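Local structure of stress response kinase A (Escherichia coli, 1ZYL) at residues 94-99 with 103-108; 147-152 with 183-188. The protein phosphorylates itself and other proteins on serine and threonine using ATP, and probably protects the cell against stress linked to reactive oxygen species. All coordinates share one frame; numbering follows the deposited sequence.

Contact 1 (94-99 with 103-108); sequences TLLNHQ and FAVFPS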
ATOM      1  N   THR A  94       5.466   5.853  20.793  1.00 49.75           N
ATOM      2  CA  THR A  94       4.173   5.648  20.164  1.00 47.40           C
ATOM      3  C   THR A  94       3.922   4.169  19.872  1.00 45.72           C
ATOM      4  O   THR A  94       2.775   3.742  19.709  1.00 44.03           O
ATOM      5  CB  THR A  94       4.073   6.459  18.839  1.00 47.12           C
ATOM      6  OG1 THR A  94       5.295   6.338  18.098  1.00 44.95           O
ATOM      7  CG2 THR A  94       3.825   7.920  19.129  1.00 46.76           C
ATOM      8  N   LEU A  95       5.001   3.395  19.830  1.00 44.80           N
ATOM      9  CA  LEU A  95       4.927   1.966  19.531  1.00 44.90           C
ATOM     10  C   LEU A  95       4.736   1.070  20.746  1.00 46.63           C
ATOM     11  O   LEU A  95       5.690   0.435  21.208  1.00 46.95           O
ATOM     12  CB  LEU A  95       6.200   1.514  18.819  1.00 41.65           C
ATOM     13  CG  LEU A  95       6.026   0.511  17.687  1.00 39.32           C
ATOM     14  CD1 LEU A  95       7.294  -0.336  17.589  1.00 36.16           C
ATOM     15  CD2 LEU A  95       4.796  -0.345  17.921  1.00 38.42           C
ATOM     16  N   LEU A  96       3.512   0.999  21.255  1.00 47.73           N
ATOM     17  CA  LEU A  96       3.249   0.148  22.405  1.00 49.58           C
ATOM     18  C   LEU A  96       3.372  -1.318  21.989  1.00 50.72           C
ATOM     19  O   LEU A  96       3.374  -1.643  20.798  1.00 50.79           O
ATOM     20  CB  LEU A  96       1.848   0.417  22.969  1.00 48.72           C
ATOM     21  CG  LEU A  96       1.423   1.871  23.211  1.00 47.11           C
ATOM     22  CD1 LEU A  96       2.649   2.760  23.440  1.00 46.31           C
ATOM     23  CD2 LEU A  96       0.645   2.363  22.010  1.00 47.01           C
ATOM     24  N   ASN A  97       3.480  -2.200  22.976  1.00 52.64           N
ATOM     25  CA  ASN A  97       3.606  -3.630  22.718  1.00 54.05           C
ATOM     26  C   ASN A  97       3.087  -4.494  23.871  1.00 55.28           C
ATOM     27  O   ASN A  97       3.708  -4.586  24.930  1.00 56.28           O
ATOM     28  CB  ASN A  97       5.067  -3.985  22.442  1.00 53.59           C
ATOM     29  CG  ASN A  97       5.323  -5.472  22.521  1.00 54.09           C
ATOM     30  OD1 ASN A  97       4.835  -6.240  21.697  1.00 55.35           O
ATOM     31  ND2 ASN A  97       6.082  -5.888  23.526  1.00 54.00           N
ATOM     32  N   HIS A  98       1.940  -5.125  23.669  1.00 56.30           N
ATOM     33  CA  HIS A  98       1.400  -5.988  24.701  1.00 57.46           C
ATOM     34  C   HIS A  98       1.506  -7.428  24.244  1.00 58.59           C
ATOM     35  O   HIS A  98       1.179  -7.754  23.102  1.00 58.53           O
ATOM     36  CB  HIS A  98      -0.055  -5.650  24.999  1.00 56.79           C
ATOM     37  CG  HIS A  98      -0.635  -6.459  26.113  1.00 56.80           C
ATOM     38  ND1 HIS A  98       0.102  -6.834  27.215  1.00 56.09           N
ATOM     39  CD2 HIS A  98      -1.888  -6.928  26.322  1.00 57.46           C
ATOM     40  CE1 HIS A  98      -0.673  -7.493  28.057  1.00 56.62           C
ATOM     41  NE2 HIS A  98      -1.886  -7.562  27.540  1.00 57.54           N
ATOM     42  N   GLN A  99       1.972  -8.291  25.139  1.00 59.87           N
ATOM     43  CA  GLN A  99       2.130  -9.696  24.810  1.00 60.41           C
ATOM     44  C   GLN A  99       3.100  -9.817  23.631  1.00 59.45           C
ATOM     45  O   GLN A  99       4.184  -9.220  23.643  1.00 58.78           O
ATOM     46  CB  GLN A  99       0.764 -10.296  24.462  1.00 62.08           C
ATOM     47  CG  GLN A  99       0.403 -11.548  25.254  1.00 66.10           C
ATOM     48  CD  GLN A  99       0.629 -11.396  26.752  1.00 67.71           C
ATOM     49  OE1 GLN A  99       1.766 -11.422  27.228  1.00 67.89           O
ATOM     50  NE2 GLN A  99      -0.455 -11.231  27.500  1.00 68.39           N
ATOM     51  N   PHE A 103       1.692  -2.405  18.736  1.00 35.38           N
ATOM     52  CA  PHE A 103       0.490  -1.667  18.384  1.00 33.91           C
ATOM     53  C   PHE A 103       0.641  -0.182  18.630  1.00 34.37           C
ATOM     54  O   PHE A 103       1.533   0.246  19.362  1.00 36.66           O
ATOM     55  CB  PHE A 103      -0.723  -2.189  19.152  1.00 33.06           C
ATOM     56  CG  PHE A 103      -0.638  -2.010  20.644  1.00 32.63           C
ATOM     57  CD1 PHE A 103       0.303  -2.700  21.397  1.00 33.63           C
ATOM     58  CD2 PHE A 103      -1.547  -1.196  21.309  1.00 32.41           C
ATOM     59  CE1 PHE A 103       0.331  -2.586  22.791  1.00 34.16           C
ATOM     60  CE2 PHE A 103      -1.524  -1.077  22.705  1.00 31.65           C
ATOM     61  CZ  PHE A 103      -0.588  -1.772  23.442  1.00 32.03           C
ATOM     62  N   ALA A 104      -0.235   0.596  18.002  1.00 31.92           N
ATOM     63  CA  ALA A 104      -0.235   2.042  18.134  1.00 29.26           C
ATOM     64  C   ALA A 104      -1.681   2.513  18.158  1.00 29.04           C
ATOM     65  O   ALA A 104      -2.586   1.771  17.787  1.00 27.75           O
ATOM     66  CB  ALA A 104       0.508   2.673  16.969  1.00 27.99           C
ATOM     67  N   VAL A 105      -1.899   3.745  18.597  1.00 30.54           N
ATOM     68  CA  VAL A 105      -3.245   4.297  18.673  1.00 32.57           C
ATOM     69  C   VAL A 105      -3.320   5.550  17.816  1.00 34.21           C
ATOM     70  O   VAL A 105      -2.478   6.434  17.934  1.00 36.60           O
ATOM     71  CB  VAL A 105      -3.619   4.650  20.135  1.00 31.51           C
ATOM     72  CG1 VAL A 105      -5.072   5.042  20.215  1.00 30.25           C
ATOM     73  CG2 VAL A 105      -3.347   3.457  21.048  1.00 29.93           C
ATOM     74  N   PHE A 106      -4.320   5.630  16.946  1.00 35.65           N
ATOM     75  CA  PHE A 106      -4.449   6.799  16.088  1.00 38.87           C
ATOM     76  C   PHE A 106      -5.775   7.515  16.274  1.00 41.92           C
ATOM     77  O   PHE A 106      -6.811   6.883  16.488  1.00 42.47           O
ATOM     78  CB  PHE A 106      -4.325   6.421  14.607  1.00 37.78           C
ATOM     79  CG  PHE A 106      -3.047   5.727  14.254  1.00 36.40           C
ATOM     80  CD1 PHE A 106      -2.846   4.398  14.594  1.00 35.28           C
ATOM     81  CD2 PHE A 106      -2.046   6.403  13.566  1.00 36.40           C
ATOM     82  CE1 PHE A 106      -1.666   3.751  14.251  1.00 36.07           C
ATOM     83  CE2 PHE A 106      -0.861   5.765  13.218  1.00 35.30           C
ATOM     84  CZ  PHE A 106      -0.669   4.435  13.561  1.00 35.40           C
ATOM     85  N   PRO A 107      -5.755   8.854  16.184  1.00 44.25           N
ATOM     86  CA  PRO A 107      -6.945   9.696  16.331  1.00 45.81           C
ATOM     87  C   PRO A 107      -7.936   9.383  15.221  1.00 48.47           C
ATOM     88  O   PRO A 107      -7.703   9.744  14.071  1.00 48.50           O
ATOM     89  CB  PRO A 107      -6.386  11.108  16.193  1.00 44.55           C
ATOM     90  CG  PRO A 107      -4.973  10.975  16.667  1.00 43.91           C
ATOM     91  CD  PRO A 107      -4.542   9.681  16.048  1.00 44.10           C
ATOM     92  N   SER A 108      -9.033   8.709  15.549  1.00 52.67           N
ATOM     93  CA  SER A 108     -10.025   8.388  14.529  1.00 56.95           C
ATOM     94  C   SER A 108     -10.295   9.656  13.730  1.00 60.14           C
ATOM     95  O   SER A 108     -10.813  10.645  14.253  1.00 60.33           O
ATOM     96  CB  SER A 108     -11.317   7.876  15.163  1.00 57.36           C
ATOM     97  OG  SER A 108     -12.270   7.561  14.164  1.00 57.61           O
TER

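Contact 2 (147-152 with 183-188); sequences IGLNEY and AAVTAH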
ATOM      1  N   ILE A 147      11.272  -0.108  -2.548  1.00 18.18           N
ATOM      2  CA  ILE A 147      10.712  -0.718  -3.748  1.00 17.95           C
ATOM      3  C   ILE A 147      11.775  -1.128  -4.761  1.00 19.47           C
ATOM      4  O   ILE A 147      12.669  -0.353  -5.113  1.00 21.90           O
ATOM      5  CB  ILE A 147       9.664   0.231  -4.408  1.00 19.35           C
ATOM      6  CG1 ILE A 147       8.410   0.294  -3.538  1.00 19.12           C
ATOM      7  CG2 ILE A 147       9.285  -0.247  -5.810  1.00 18.42           C
ATOM      8  CD1 ILE A 147       7.285   1.128  -4.134  1.00 16.55           C
ATOM      9  N   GLY A 148      11.672  -2.367  -5.216  1.00 17.37           N
ATOM     10  CA  GLY A 148      12.618  -2.889  -6.170  1.00 17.57           C
ATOM     11  C   GLY A 148      12.154  -4.266  -6.579  1.00 20.45           C
ATOM     12  O   GLY A 148      11.193  -4.796  -6.017  1.00 22.19           O
ATOM     13  N   LEU A 149      12.845  -4.857  -7.545  1.00 21.59           N
ATOM     14  CA  LEU A 149      12.491  -6.172  -8.072  1.00 20.74           C
ATOM     15  C   LEU A 149      12.582  -7.351  -7.097  1.00 22.10           C
ATOM     16  O   LEU A 149      11.828  -8.316  -7.222  1.00 20.60           O
ATOM     17  CB  LEU A 149      13.350  -6.463  -9.302  1.00 17.34           C
ATOM     18  CG  LEU A 149      13.402  -5.348 -10.340  1.00 14.07           C
ATOM     19  CD1 LEU A 149      14.038  -5.893 -11.602  1.00 11.12           C
ATOM     20  CD2 LEU A 149      11.997  -4.819 -10.625  1.00 11.73           C
ATOM     21  N   ASN A 150      13.495  -7.279  -6.132  1.00 24.20           N
ATOM     22  CA  ASN A 150      13.660  -8.372  -5.179  1.00 25.78           C
ATOM     23  C   ASN A 150      12.383  -8.748  -4.452  1.00 24.60           C
ATOM     24  O   ASN A 150      11.902  -9.871  -4.569  1.00 24.46           O
ATOM     25  CB  ASN A 150      14.728  -8.035  -4.142  1.00 30.21           C
ATOM     26  CG  ASN A 150      14.768  -9.041  -3.005  1.00 33.12           C
ATOM     27  OD1 ASN A 150      14.687  -8.671  -1.830  1.00 35.21           O
ATOM     28  ND2 ASN A 150      14.893 -10.317  -3.347  1.00 31.64           N
ATOM     29  N   GLU A 151      11.853  -7.794  -3.695  1.00 24.00           N
ATOM     30  CA  GLU A 151      10.635  -7.984  -2.911  1.00 23.54           C
ATOM     31  C   GLU A 151       9.381  -8.121  -3.755  1.00 23.26           C
ATOM     32  O   GLU A 151       8.465  -8.871  -3.414  1.00 23.92           O
ATOM     33  CB  GLU A 151      10.442  -6.801  -1.959  1.00 22.18           C
ATOM     34  CG  GLU A 151       9.220  -6.915  -1.078  1.00 23.57           C
ATOM     35  CD  GLU A 151       8.991  -5.672  -0.264  1.00 26.49           C
ATOM     36  OE1 GLU A 151       8.280  -5.737   0.767  1.00 26.86           O
ATOM     37  OE2 GLU A 151       9.521  -4.617  -0.666  1.00 29.64           O
ATOM     38  N   TYR A 152       9.339  -7.384  -4.855  1.00 23.31           N
ATOM     39  CA  TYR A 152       8.173  -7.408  -5.711  1.00 22.99           C
ATOM     40  C   TYR A 152       8.102  -8.517  -6.743  1.00 22.46           C
ATOM     41  O   TYR A 152       7.013  -8.987  -7.044  1.00 22.45           O
ATOM     42  CB  TYR A 152       8.003  -6.042  -6.383  1.00 22.70           C
ATOM     43  CG  TYR A 152       7.331  -5.045  -5.473  1.00 22.42           C
ATOM     44  CD1 TYR A 152       8.034  -4.408  -4.454  1.00 20.26           C
ATOM     45  CD2 TYR A 152       5.964  -4.788  -5.592  1.00 22.71           C
ATOM     46  CE1 TYR A 152       7.388  -3.538  -3.573  1.00 23.27           C
ATOM     47  CE2 TYR A 152       5.312  -3.927  -4.725  1.00 22.69           C
ATOM     48  CZ  TYR A 152       6.024  -3.302  -3.718  1.00 24.21           C
ATOM     49  OH  TYR A 152       5.368  -2.427  -2.882  1.00 22.98           O
ATOM     50  N   ALA A 183      10.722 -10.821 -16.723  1.00 17.94           N
ATOM     51  CA  ALA A 183      11.799 -10.502 -17.655  1.00 18.59           C
ATOM     52  C   ALA A 183      11.479  -9.138 -18.278  1.00 20.62           C
ATOM     53  O   ALA A 183      12.344  -8.268 -18.386  1.00 21.32           O
ATOM     54  CB  ALA A 183      11.903 -11.558 -18.744  1.00 15.40           C
ATOM     55  N   ALA A 184      10.226  -8.955 -18.680  1.00 20.65           N
ATOM     56  CA  ALA A 184       9.802  -7.704 -19.284  1.00 19.36           C
ATOM     57  C   ALA A 184       9.946  -6.519 -18.333  1.00 19.85           C
ATOM     58  O   ALA A 184      10.516  -5.497 -18.695  1.00 20.83           O
ATOM     59  CB  ALA A 184       8.366  -7.819 -19.762  1.00 18.97           C
ATOM     60  N   VAL A 185       9.423  -6.642 -17.120  1.00 20.66           N
ATOM     61  CA  VAL A 185       9.531  -5.544 -16.167  1.00 22.53           C
ATOM     62  C   VAL A 185      10.997  -5.251 -15.841  1.00 24.79           C
ATOM     63  O   VAL A 185      11.398  -4.090 -15.783  1.00 24.98           O
ATOM     64  CB  VAL A 185       8.728  -5.841 -14.875  1.00 20.60           C
ATOM     65  CG1 VAL A 185       8.935  -7.254 -14.459  1.00 23.08           C
ATOM     66  CG2 VAL A 185       9.153  -4.916 -13.765  1.00 19.49           C
ATOM     67  N   THR A 186      11.801  -6.293 -15.645  1.00 26.72           N
ATOM     68  CA  THR A 186      13.216  -6.091 -15.353  1.00 29.78           C
ATOM     69  C   THR A 186      13.875  -5.284 -16.477  1.00 30.67           C
ATOM     70  O   THR A 186      14.646  -4.362 -16.222  1.00 32.38           O
ATOM     71  CB  THR A 186      13.980  -7.438 -15.197  1.00 30.01           C
ATOM     72  OG1 THR A 186      13.504  -8.361 -16.176  1.00 34.18           O
ATOM     73  CG2 THR A 186      13.784  -8.041 -13.813  1.00 28.76           C
ATOM     74  N   ALA A 187      13.552  -5.621 -17.720  1.00 31.84           N
ATOM     75  CA  ALA A 187      14.131  -4.929 -18.867  1.00 33.30           C
ATOM     76  C   ALA A 187      13.766  -3.445 -18.948  1.00 34.80           C
ATOM     77  O   ALA A 187      14.426  -2.684 -19.649  1.00 36.91           O
ATOM     78  CB  ALA A 187      13.734  -5.636 -20.169  1.00 30.22           C
ATOM     79  N   HIS A 188      12.723  -3.031 -18.237  1.00 35.71           N
ATOM     80  CA  HIS A 188      12.315  -1.630 -18.256  1.00 34.84           C
ATOM     81  C   HIS A 188      12.552  -0.956 -16.913  1.00 35.02           C
ATOM     82  O   HIS A 188      12.273   0.229 -16.764  1.00 36.29           O
ATOM     83  CB  HIS A 188      10.835  -1.510 -18.622  1.00 35.82           C
ATOM     84  CG  HIS A 188      10.494  -2.072 -19.968  1.00 38.44           C
ATOM     85  ND1 HIS A 188      10.791  -1.419 -21.144  1.00 39.96           N
ATOM     86  CD2 HIS A 188       9.895  -3.233 -20.323  1.00 39.57           C
ATOM     87  CE1 HIS A 188      10.388  -2.154 -22.166  1.00 40.54           C
ATOM     88  NE2 HIS A 188       9.840  -3.260 -21.695  1.00 40.75           N
TER

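Contact 1 (94-99 with 103-108)
Leu96 CB rests over one face of the Phe103 ring while the backbone of the same strand runs past the ring's edge, where Asn97 C lies in the ring plane and His98 N close to it. The setting is a beta hairpin, strands 96-98 and 101-107, at the margin of the antiparallel sheet in the amino-terminal lobe of a protein-kinase-like fold. Leu96 and Phe103 form an antiparallel hydrogen-bonded pair with both side chains on one face of the sheet; Phe103 N donates to Leu96 O at 2.8 Å. Phe103 CG sits between its backbone N and carbonyl carbon (chi1 64°), which turns the ring back across the neighbouring strand. Phe56 stacks on this ring and His23 meets it edge-to-face, so the aromatic group also ties in strand 52-57 and the loop that follows helix 13-22. With an alanine at Phe103, Leu96 CB would probably lose the surface it rests on and a gap is likely to open beside Phe56. Beyond the ring, Leu96 CD2 reaches Val105 CG2 at 4.2 Å. The CH-pi contact itself places Leu96 CB 3.5 Å from the centroid of the Phe103 ring, 21° off its normal.

Contact 2 (147-152 with 183-188)
Leu149 reaches from the first turn of helix 149-161 to Val185 and Thr186 on the last turns of helix 171-188, a small worked example of helix packing through one aliphatic side chain in the helical lobe of a kinase-like fold. The two segments bury only 111 Å² between them, and the nearest pair of CA atoms, those of Leu149 and Thr186, are 7.3 Å apart. The bond from CA to CB of Leu149 already points at the other helix; with CG anti to the carbonyl carbon and beside the backbone N (chi1 -49°), both methyls are carried to the partner. CD2 meets Val185 CG2 at 4.2 Å, whereas CD1 lies against Thr186, where the modelled methyl-methyl spacing is too short to be trusted in detail.

The close-packed side is the one that faces helix 266-283: Val185 is buried there, Met272 touches both Leu149 and Val185, Pro268 touches Val185, and Leu153 adds a further contact from one turn along helix 149-161. The looser side is that of Thr186, which stays partly exposed and has the exposed Ala187 next to it in the chain.

Thr186 offers its partner carbon and keeps its hydroxyl for its own helix, with OG1 hydrogen-bonded to Ile182 O. No hydrogen bond joins the two segments, so what holds them together here is apolar packing, with no directional bond to fix their register.

Overall arrangement
Followed from the N terminus, the chain reaches contact 1 first. It closes a very short loop, with three residues between 94-99 and 103-108, and completes the edge of the five-stranded sheet in the amino-terminal lobe. The chain then passes through strand 112-113 and helix 119-136 before contact 2 opens. That contact closes a longer, mostly helical excursion of 30 residues, bringing the start of helix 149-161 to the end of helix 171-188. The two closures are in series, neither nested nor crossed, and lie on opposite sides of the chain's centre, their centres about 34 Å apart. Contact 1 joins two strands of the amino-terminal sheet, contact 2 two helices of the helical lobe.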